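Long-range contacts in periplasmic protein-probably involved in high-affinity Fe2+ transport (Escherichia coli F11, PDB 5I0Y), which probably takes part in high-affinity iron uptake as a dimeric, copper-binding protein of the periplasm: residues L19-L24 with V143-K148; V43-D48 with V112-E117. The protein carries 1 engineered substitution. All blocks are in the same frame, centred on the assembly; numbering follows the deposited sequence. Where two conformers were deposited one is given.

Interaction 1 (L19-L24 with V143-K148); sequences LAAVYL and VSYEFK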
ATOM      1  N   LEU B  19      -3.126   8.296  13.448  1.00 10.40           N
ATOM      2  CA  LEU B  19      -4.228   7.431  13.080  1.00 10.07           C
ATOM      3  C   LEU B  19      -5.526   8.144  13.353  1.00  9.86           C
ATOM      4  O   LEU B  19      -5.807   8.501  14.496  1.00  9.17           O
ATOM      5  CB  LEU B  19      -4.176   6.125  13.866  1.00 10.37           C
ATOM      6  CG  LEU B  19      -2.834   5.387  13.804  1.00 10.94           C
ATOM      7  CD1 LEU B  19      -1.971   5.640  15.038  1.00 10.92           C
ATOM      8  CD2 LEU B  19      -3.087   3.906  13.636  1.00 11.42           C
ATOM      9  N   ALA B  20      -6.316   8.356  12.305  1.00 10.22           N
ATOM     10  CA  ALA B  20      -7.606   9.037  12.428  1.00 10.76           C
ATOM     11  C   ALA B  20      -8.719   8.174  11.852  1.00 11.18           C
ATOM     12  O   ALA B  20      -8.496   7.403  10.906  1.00 11.35           O
ATOM     13  CB  ALA B  20      -7.574  10.369  11.701  1.00 11.66           C
ATOM     14  N   ALA B  21      -9.906   8.273  12.440  1.00 11.39           N
ATOM     15  CA  ALA B  21     -11.103   7.677  11.867  1.00 11.46           C
ATOM     16  C   ALA B  21     -11.860   8.793  11.169  1.00 11.68           C
ATOM     17  O   ALA B  21     -11.970   9.898  11.698  1.00 12.18           O
ATOM     18  CB  ALA B  21     -11.944   7.043  12.955  1.00 11.34           C
ATOM     19  N   VAL B  22     -12.362   8.518   9.969  0.50 11.59           N
ATOM     20  CA  VAL B  22     -13.187   9.485   9.261  0.50 11.67           C
ATOM     21  C   VAL B  22     -14.291   8.733   8.556  0.50 11.50           C
ATOM     22  O   VAL B  22     -14.232   7.513   8.412  0.50 11.29           O
ATOM     23  CB  VAL B  22     -12.393  10.332   8.239  0.50 11.74           C
ATOM     24  CG1 VAL B  22     -11.382  11.230   8.938  0.50 11.76           C
ATOM     25  CG2 VAL B  22     -11.710   9.439   7.218  0.50 11.47           C
ATOM     26  N   TYR B  23     -15.311   9.464   8.133  1.00 11.99           N
ATOM     27  CA  TYR B  23     -16.394   8.881   7.358  1.00 12.64           C
ATOM     28  C   TYR B  23     -16.891   9.858   6.292  1.00 12.43           C
ATOM     29  O   TYR B  23     -16.655  11.057   6.352  1.00 12.13           O
ATOM     30  CB  TYR B  23     -17.537   8.365   8.255  1.00 13.85           C
ATOM     31  CG  TYR B  23     -18.242   9.433   9.044  1.00 14.46           C
ATOM     32  CD1 TYR B  23     -19.426  10.008   8.584  1.00 15.04           C
ATOM     33  CD2 TYR B  23     -17.735   9.867  10.260  1.00 15.12           C
ATOM     34  CE1 TYR B  23     -20.075  10.990   9.315  1.00 16.02           C
ATOM     35  CE2 TYR B  23     -18.376  10.849  10.996  1.00 16.39           C
ATOM     36  CZ  TYR B  23     -19.545  11.399  10.525  1.00 16.31           C
ATOM     37  OH  TYR B  23     -20.164  12.375  11.280  1.00 19.17           O
ATOM     38  N   LEU B  24     -17.561   9.300   5.296  1.00 12.60           N
ATOM     39  CA  LEU B  24     -18.133  10.080   4.194  1.00 13.23           C
ATOM     40  C   LEU B  24     -19.315   9.285   3.652  1.00 12.92           C
ATOM     41  O   LEU B  24     -19.657   8.219   4.174  1.00 11.67           O
ATOM     42  CB  LEU B  24     -17.084  10.348   3.101  1.00 13.99           C
ATOM     43  CG  LEU B  24     -16.456   9.102   2.463  1.00 14.71           C
ATOM     44  CD1 LEU B  24     -16.082   9.355   1.004  1.00 16.04           C
ATOM     45  CD2 LEU B  24     -15.234   8.633   3.234  1.00 15.84           C
ATOM     46  N   VAL B 143      -6.788   1.200  18.536  0.50 13.07           N
ATOM     47  CA  VAL B 143      -6.992   2.619  18.740  0.50 12.87           C
ATOM     48  C   VAL B 143      -8.490   2.899  18.748  0.50 12.53           C
ATOM     49  O   VAL B 143      -9.241   2.317  17.957  0.50 11.97           O
ATOM     50  CB  VAL B 143      -6.260   3.448  17.674  0.50 13.19           C
ATOM     51  CG1 VAL B 143      -6.591   2.966  16.269  0.50 13.12           C
ATOM     52  CG2 VAL B 143      -6.596   4.905  17.852  0.50 12.94           C
ATOM     53  N   SER B 144      -8.929   3.744  19.680  1.00 12.22           N
ATOM     54  CA  SER B 144     -10.361   4.046  19.823  1.00 12.26           C
ATOM     55  C   SER B 144     -10.728   5.503  19.621  1.00 12.40           C
ATOM     56  O   SER B 144      -9.903   6.412  19.840  1.00 13.23           O
ATOM     57  CB  SER B 144     -10.867   3.607  21.189  1.00 13.20           C
ATOM     58  OG  SER B 144     -10.788   2.200  21.310  1.00 14.68           O
ATOM     59  N   TYR B 145     -11.985   5.704  19.218  1.00 11.84           N
ATOM     60  CA  TYR B 145     -12.509   7.022  18.841  1.00 11.91           C
ATOM     61  C   TYR B 145     -13.920   7.133  19.359  1.00 12.76           C
ATOM     62  O   TYR B 145     -14.648   6.145  19.350  1.00 13.10           O
ATOM     63  CB  TYR B 145     -12.533   7.172  17.304  1.00 11.82           C
ATOM     64  CG  TYR B 145     -11.183   6.944  16.682  1.00 11.55           C
ATOM     65  CD1 TYR B 145     -10.257   7.978  16.606  1.00 11.16           C
ATOM     66  CD2 TYR B 145     -10.816   5.694  16.209  1.00 11.06           C
ATOM     67  CE1 TYR B 145      -8.994   7.775  16.068  1.00 10.81           C
ATOM     68  CE2 TYR B 145      -9.571   5.481  15.653  1.00 10.73           C
ATOM     69  CZ  TYR B 145      -8.662   6.520  15.597  1.00 10.59           C
ATOM     70  OH  TYR B 145      -7.421   6.321  15.051  1.00 11.06           O
ATOM     71  N   GLU B 146     -14.303   8.329  19.787  1.00 12.68           N
ATOM     72  CA  GLU B 146     -15.678   8.614  20.199  1.00 14.47           C
ATOM     73  C   GLU B 146     -16.206   9.763  19.363  1.00 13.87           C
ATOM     74  O   GLU B 146     -15.528  10.756  19.151  1.00 14.75           O
ATOM     75  CB  GLU B 146     -15.743   8.960  21.686  1.00 15.95           C
ATOM     76  CG  GLU B 146     -15.435   7.788  22.606  1.00 19.28           C
ATOM     77  CD  GLU B 146     -15.620   8.088  24.083  1.00 23.00           C
ATOM     78  OE1 GLU B 146     -15.922   9.244  24.438  1.00 25.28           O
ATOM     79  OE2 GLU B 146     -15.458   7.150  24.893  1.00 25.75           O
ATOM     80  N   PHE B 147     -17.418   9.609  18.857  1.00 14.12           N
ATOM     81  CA  PHE B 147     -17.980  10.610  17.972  1.00 14.02           C
ATOM     82  C   PHE B 147     -19.493  10.593  18.024  1.00 15.10           C
ATOM     83  O   PHE B 147     -20.094   9.571  18.348  1.00 15.27           O
ATOM     84  CB  PHE B 147     -17.461  10.441  16.518  1.00 13.76           C
ATOM     85  CG  PHE B 147     -17.847   9.136  15.856  1.00 13.63           C
ATOM     86  CD1 PHE B 147     -18.801   9.124  14.842  1.00 14.30           C
ATOM     87  CD2 PHE B 147     -17.227   7.933  16.199  1.00 14.12           C
ATOM     88  CE1 PHE B 147     -19.156   7.938  14.214  1.00 14.27           C
ATOM     89  CE2 PHE B 147     -17.575   6.746  15.574  1.00 13.72           C
ATOM     90  CZ  PHE B 147     -18.536   6.749  14.575  1.00 13.92           C
ATOM     91  N   LYS B 148     -20.081  11.735  17.685  1.00 16.30           N
ATOM     92  CA  LYS B 148     -21.520  11.842  17.527  1.00 18.76           C
ATOM     93  C   LYS B 148     -21.871  11.702  16.049  1.00 19.57           C
ATOM     94  O   LYS B 148     -21.383  12.452  15.201  1.00 22.18           O
ATOM     95  CB  LYS B 148     -22.030  13.158  18.105  1.00 20.53           C
ATOM     96  CG  LYS B 148     -23.538  13.174  18.297  1.00 23.45           C
ATOM     97  CD  LYS B 148     -24.048  14.581  18.536  1.00 25.20           C
ATOM     98  CE  LYS B 148     -25.567  14.622  18.502  1.00 26.57           C
ATOM     99  NZ  LYS B 148     -26.105  15.933  18.044  1.00 26.94           N
TER
HETATM  100  O   HOH W   1      -7.129   5.047  12.321  1.00 26.37           O
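Tyr145 CG stands anti to its carbonyl carbon (chi1 -56°), which directs the ring axis toward strand 19-24, and a chi2 of -84° turns one ring face to Ala21 CB. The two strands face each other across the core of a beta sandwich. Their axes approach to 8.0 Å at 41°, and no backbone hydrogen bond joins them.

Ala21 CB lies over the Tyr145 ring, 3.8 Å from its centroid, as a CH-pi contact. It is offset toward the rim on the CD2 side. Tyr145 OH donates a 2.8 Å hydrogen bond to Leu19 O at the ring edge. The donor stands well above the carbonyl plane. Strand 6-14 adds Ala8 against both Ala21 and Phe147. Two further contacts are apolar. The ring atom Tyr23 CE2 comes to 4.2 Å from Phe147 CD1, and Leu19 CD2 touches Val143 CG1 more loosely. A water gives Tyr145 a second polar partner: it donates to Tyr145 OH at 3.0 Å and, weakly, to Ala20 O at 3.1 Å.

Interaction 2 (V43-D48 with V112-E117); sequences VHLQAD and VTYHIE. Engineered in segment 43-48: Gln46 (natural residue Glu). With CU (copper (II) ion), chain D.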
ATOM      1  N   VAL B  43     -22.623   5.042   5.426  1.00 12.71           N
ATOM      2  CA  VAL B  43     -21.369   5.790   5.312  1.00 12.26           C
ATOM      3  C   VAL B  43     -20.303   4.868   4.720  1.00 10.83           C
ATOM      4  O   VAL B  43     -20.460   3.654   4.728  1.00 10.68           O
ATOM      5  CB  VAL B  43     -20.857   6.348   6.684  1.00 12.00           C
ATOM      6  CG1 VAL B  43     -21.922   7.187   7.411  1.00 12.10           C
ATOM      7  CG2 VAL B  43     -20.331   5.235   7.598  1.00 12.08           C
ATOM      8  N   HIS B  44     -19.244   5.474   4.197  1.00 10.44           N
ATOM      9  CA  HIS B  44     -17.965   4.786   4.021  1.00  9.94           C
ATOM     10  C   HIS B  44     -17.128   5.171   5.204  1.00  9.67           C
ATOM     11  O   HIS B  44     -16.891   6.360   5.427  1.00 10.48           O
ATOM     12  CB  HIS B  44     -17.301   5.254   2.728  1.00  9.93           C
ATOM     13  CG  HIS B  44     -16.155   4.372   2.255  1.00  9.68           C
ATOM     14  ND1 HIS B  44     -16.320   3.072   1.919  1.00  9.68           N
ATOM     15  CD2 HIS B  44     -14.810   4.665   2.046  1.00 10.00           C
ATOM     16  CE1 HIS B  44     -15.134   2.566   1.507  1.00  9.80           C
ATOM     17  NE2 HIS B  44     -14.213   3.538   1.601  1.00  9.69           N
ATOM     18  N   LEU B  45     -16.723   4.173   5.993  1.00  9.70           N
ATOM     19  CA  LEU B  45     -15.904   4.394   7.177  1.00  9.71           C
ATOM     20  C   LEU B  45     -14.454   4.086   6.838  1.00  9.44           C
ATOM     21  O   LEU B  45     -14.163   3.096   6.172  1.00  9.10           O
ATOM     22  CB  LEU B  45     -16.390   3.512   8.336  1.00 10.23           C
ATOM     23  CG  LEU B  45     -15.640   3.613   9.677  1.00 10.79           C
ATOM     24  CD1 LEU B  45     -15.842   4.969  10.335  1.00 11.43           C
ATOM     25  CD2 LEU B  45     -16.085   2.482  10.598  1.00 11.31           C
ATOM     26  N   GLN B  46     -13.556   4.932   7.307  1.00  9.60           N
ATOM     27  CA  GLN B  46     -12.166   4.858   6.882  1.00 10.13           C
ATOM     28  C   GLN B  46     -11.205   4.982   8.050  1.00  9.60           C
ATOM     29  O   GLN B  46     -11.494   5.663   9.048  1.00  9.20           O
ATOM     30  CB  GLN B  46     -11.848   6.018   5.933  1.00 12.48           C
ATOM     31  CG  GLN B  46     -12.466   5.942   4.561  1.00 14.91           C
ATOM     32  CD  GLN B  46     -11.865   6.957   3.603  1.00 15.60           C
ATOM     33  OE1 GLN B  46     -10.933   7.711   3.941  1.00 18.84           O
ATOM     34  NE2 GLN B  46     -12.370   6.955   2.406  1.00 17.48           N
ATOM     35  N   ALA B  47     -10.038   4.372   7.879  1.00  9.15           N
ATOM     36  CA  ALA B  47      -8.883   4.611   8.727  1.00  9.40           C
ATOM     37  C   ALA B  47      -7.859   5.393   7.931  1.00  9.45           C
ATOM     38  O   ALA B  47      -7.457   4.964   6.841  1.00  9.53           O
ATOM     39  CB  ALA B  47      -8.292   3.296   9.194  1.00  9.54           C
ATOM     40  N   ASP B  48      -7.497   6.567   8.439  0.50  9.61           N
ATOM     41  CA  ASP B  48      -6.461   7.402   7.849  0.50  9.98           C
ATOM     42  C   ASP B  48      -5.222   7.238   8.684  0.50  9.85           C
ATOM     43  O   ASP B  48      -5.203   7.603   9.863  0.50  9.41           O
ATOM     44  CB  ASP B  48      -6.868   8.868   7.842  0.50 11.01           C
ATOM     45  CG  ASP B  48      -7.737   9.212   6.671  0.50 11.79           C
ATOM     46  OD1 ASP B  48      -7.851   8.369   5.755  0.50 12.27           O
ATOM     47  OD2 ASP B  48      -8.285  10.339   6.666  0.50 12.58           O
ATOM     48  N   VAL B 112     -15.811   3.717  18.259  1.00 12.08           N
ATOM     49  CA  VAL B 112     -15.249   2.781  17.289  1.00 11.72           C
ATOM     50  C   VAL B 112     -13.813   2.464  17.677  1.00 11.26           C
ATOM     51  O   VAL B 112     -13.047   3.358  18.058  1.00 11.42           O
ATOM     52  CB  VAL B 112     -15.410   3.230  15.810  1.00 11.68           C
ATOM     53  CG1 VAL B 112     -14.536   4.440  15.454  1.00 12.48           C
ATOM     54  CG2 VAL B 112     -15.163   2.063  14.862  1.00 12.24           C
ATOM     55  N   THR B 113     -13.492   1.177  17.604  1.00 10.87           N
ATOM     56  CA  THR B 113     -12.139   0.706  17.842  1.00 10.74           C
ATOM     57  C   THR B 113     -11.611   0.060  16.564  1.00 10.36           C
ATOM     58  O   THR B 113     -12.278  -0.768  15.957  1.00  9.84           O
ATOM     59  CB  THR B 113     -12.082  -0.260  19.034  1.00 11.07           C
ATOM     60  OG1 THR B 113     -12.539   0.436  20.201  1.00 12.26           O
ATOM     61  CG2 THR B 113     -10.642  -0.767  19.307  1.00 10.98           C
ATOM     62  N   TYR B 114     -10.415   0.479  16.168  1.00 10.08           N
ATOM     63  CA  TYR B 114      -9.704  -0.152  15.063  1.00 10.00           C
ATOM     64  C   TYR B 114      -8.662  -1.100  15.623  1.00 10.50           C
ATOM     65  O   TYR B 114      -7.897  -0.722  16.495  1.00 10.71           O
ATOM     66  CB  TYR B 114      -9.054   0.890  14.151  1.00  9.86           C
ATOM     67  CG  TYR B 114     -10.008   1.791  13.395  1.00  9.25           C
ATOM     68  CD1 TYR B 114     -11.368   1.472  13.239  1.00  9.02           C
ATOM     69  CD2 TYR B 114      -9.533   2.954  12.778  1.00  9.22           C
ATOM     70  CE1 TYR B 114     -12.219   2.312  12.544  1.00  9.43           C
ATOM     71  CE2 TYR B 114     -10.380   3.784  12.062  1.00  9.01           C
ATOM     72  CZ  TYR B 114     -11.719   3.462  11.952  1.00  9.08           C
ATOM     73  OH  TYR B 114     -12.589   4.256  11.228  1.00  9.22           O
ATOM     74  N   HIS B 115      -8.651  -2.327  15.107  1.00 10.41           N
ATOM     75  CA  HIS B 115      -7.692  -3.379  15.497  1.00 10.75           C
ATOM     76  C   HIS B 115      -6.674  -3.504  14.408  1.00 10.65           C
ATOM     77  O   HIS B 115      -7.018  -3.922  13.299  1.00 10.39           O
ATOM     78  CB  HIS B 115      -8.415  -4.711  15.701  1.00 11.91           C
ATOM     79  CG  HIS B 115      -9.689  -4.599  16.512  1.00 12.86           C
ATOM     80  ND1 HIS B 115      -9.679  -4.315  17.835  1.00 13.22           N
ATOM     81  CD2 HIS B 115     -11.027  -4.738  16.148  1.00 13.23           C
ATOM     82  CE1 HIS B 115     -10.939  -4.278  18.295  1.00 13.59           C
ATOM     83  NE2 HIS B 115     -11.771  -4.535  17.265  1.00 13.56           N
ATOM     84  N   ILE B 116      -5.433  -3.099  14.691  1.00 10.36           N
ATOM     85  CA  ILE B 116      -4.413  -2.923  13.646  1.00 10.84           C
ATOM     86  C   ILE B 116      -3.272  -3.929  13.775  1.00 10.90           C
ATOM     87  O   ILE B 116      -2.705  -4.118  14.858  1.00 11.44           O
ATOM     88  CB  ILE B 116      -3.878  -1.484  13.692  1.00 11.26           C
ATOM     89  CG1 ILE B 116      -5.060  -0.530  13.559  1.00 12.45           C
ATOM     90  CG2 ILE B 116      -2.899  -1.223  12.548  1.00 11.46           C
ATOM     91  CD1 ILE B 116      -4.706   0.915  13.723  1.00 13.40           C
ATOM     92  N   GLU B 117      -2.929  -4.559  12.656  1.00 11.00           N
ATOM     93  CA  GLU B 117      -1.796  -5.477  12.598  1.00 11.26           C
ATOM     94  C   GLU B 117      -0.787  -4.944  11.588  1.00 10.70           C
ATOM     95  O   GLU B 117      -1.182  -4.340  10.587  1.00 10.20           O
ATOM     96  CB  GLU B 117      -2.270  -6.879  12.195  1.00 12.74           C
ATOM     97  CG  GLU B 117      -2.974  -7.593  13.334  1.00 14.63           C
ATOM     98  CD  GLU B 117      -3.775  -8.784  12.861  1.00 16.38           C
ATOM     99  OE1 GLU B 117      -4.650  -8.609  11.988  1.00 18.25           O
ATOM    100  OE2 GLU B 117      -3.547  -9.901  13.367  1.00 18.93           O
TER
HETATM  101 CU    CU D 202     -12.482   3.329   0.527  1.00  9.66          CU
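The Tyr114 ring has Gln46 O and Leu45 CD2 at its edge, near the ring plane, while Ala47 CB comes in obliquely. Phe87 meets the same ring edge-to-face, and Tyr145 packs against it with the planes about 55° apart. On the other side of strand 43-48 the His44 ring has Gln46 NE2 at its edge, in plane.

The contact spans the interior of the beta sandwich. Strands 43-48 and 112-117 cross at 53°, with axes 9.7 Å apart, so side chains bridge the gap. Tyr114 does most of this. Its OH donates to Gln46 O over 2.8 Å, from above the carbonyl plane. Leu45 CG is anti to the backbone N (chi1 -180°), and the side chain meets Tyr114 tip to tip, with CD1 3.4 Å from Tyr114 OH. Leu45 CD2 also reaches Val112 CG2 at 4.4 Å. Ala47 CB packs 3.6 Å from Tyr114 CE2.

His44 NE2 binds the copper ion at 2.0 Å. Met90 and His97 of the same chain and His127 of the second subunit complete the site. Asn101 holds His44 ND1 by a hydrogen bond and so helps fix the ring. Gln46 is an engineered residue, Glu in the natural protein. Its NE2 lies 4.1 Å from the copper, too far for a metal bond.

The buried phenol is thus satisfied by the backbone of the same short strand that carries a copper ligand. Tyr114 is bonded to the core side of this strand, and the metal lies on its other side.

Interactions 1 and 2 are adjoining parts of one core, with centres about 7 Å apart. Strands 17-24 and 43-51 are neighbours in the sheet, as are 108-117 and 141-149. Each neighbouring pair joins the two contacts. Leu24 O lies 2.8 Å from His44 N, a probable hydrogen bond, and Ser144 OG lies 2.7 Å from Thr113 OG1 in another. Inside the core, Ala21 CB packs 3.3 Å from Tyr114 OH, so this alanine touches the key tyrosine of both contacts. The copper is bound directly from interaction 2 through His44. Interaction 1 stands further back, with the Tyr23 side chain about 11 Å from a copper ion.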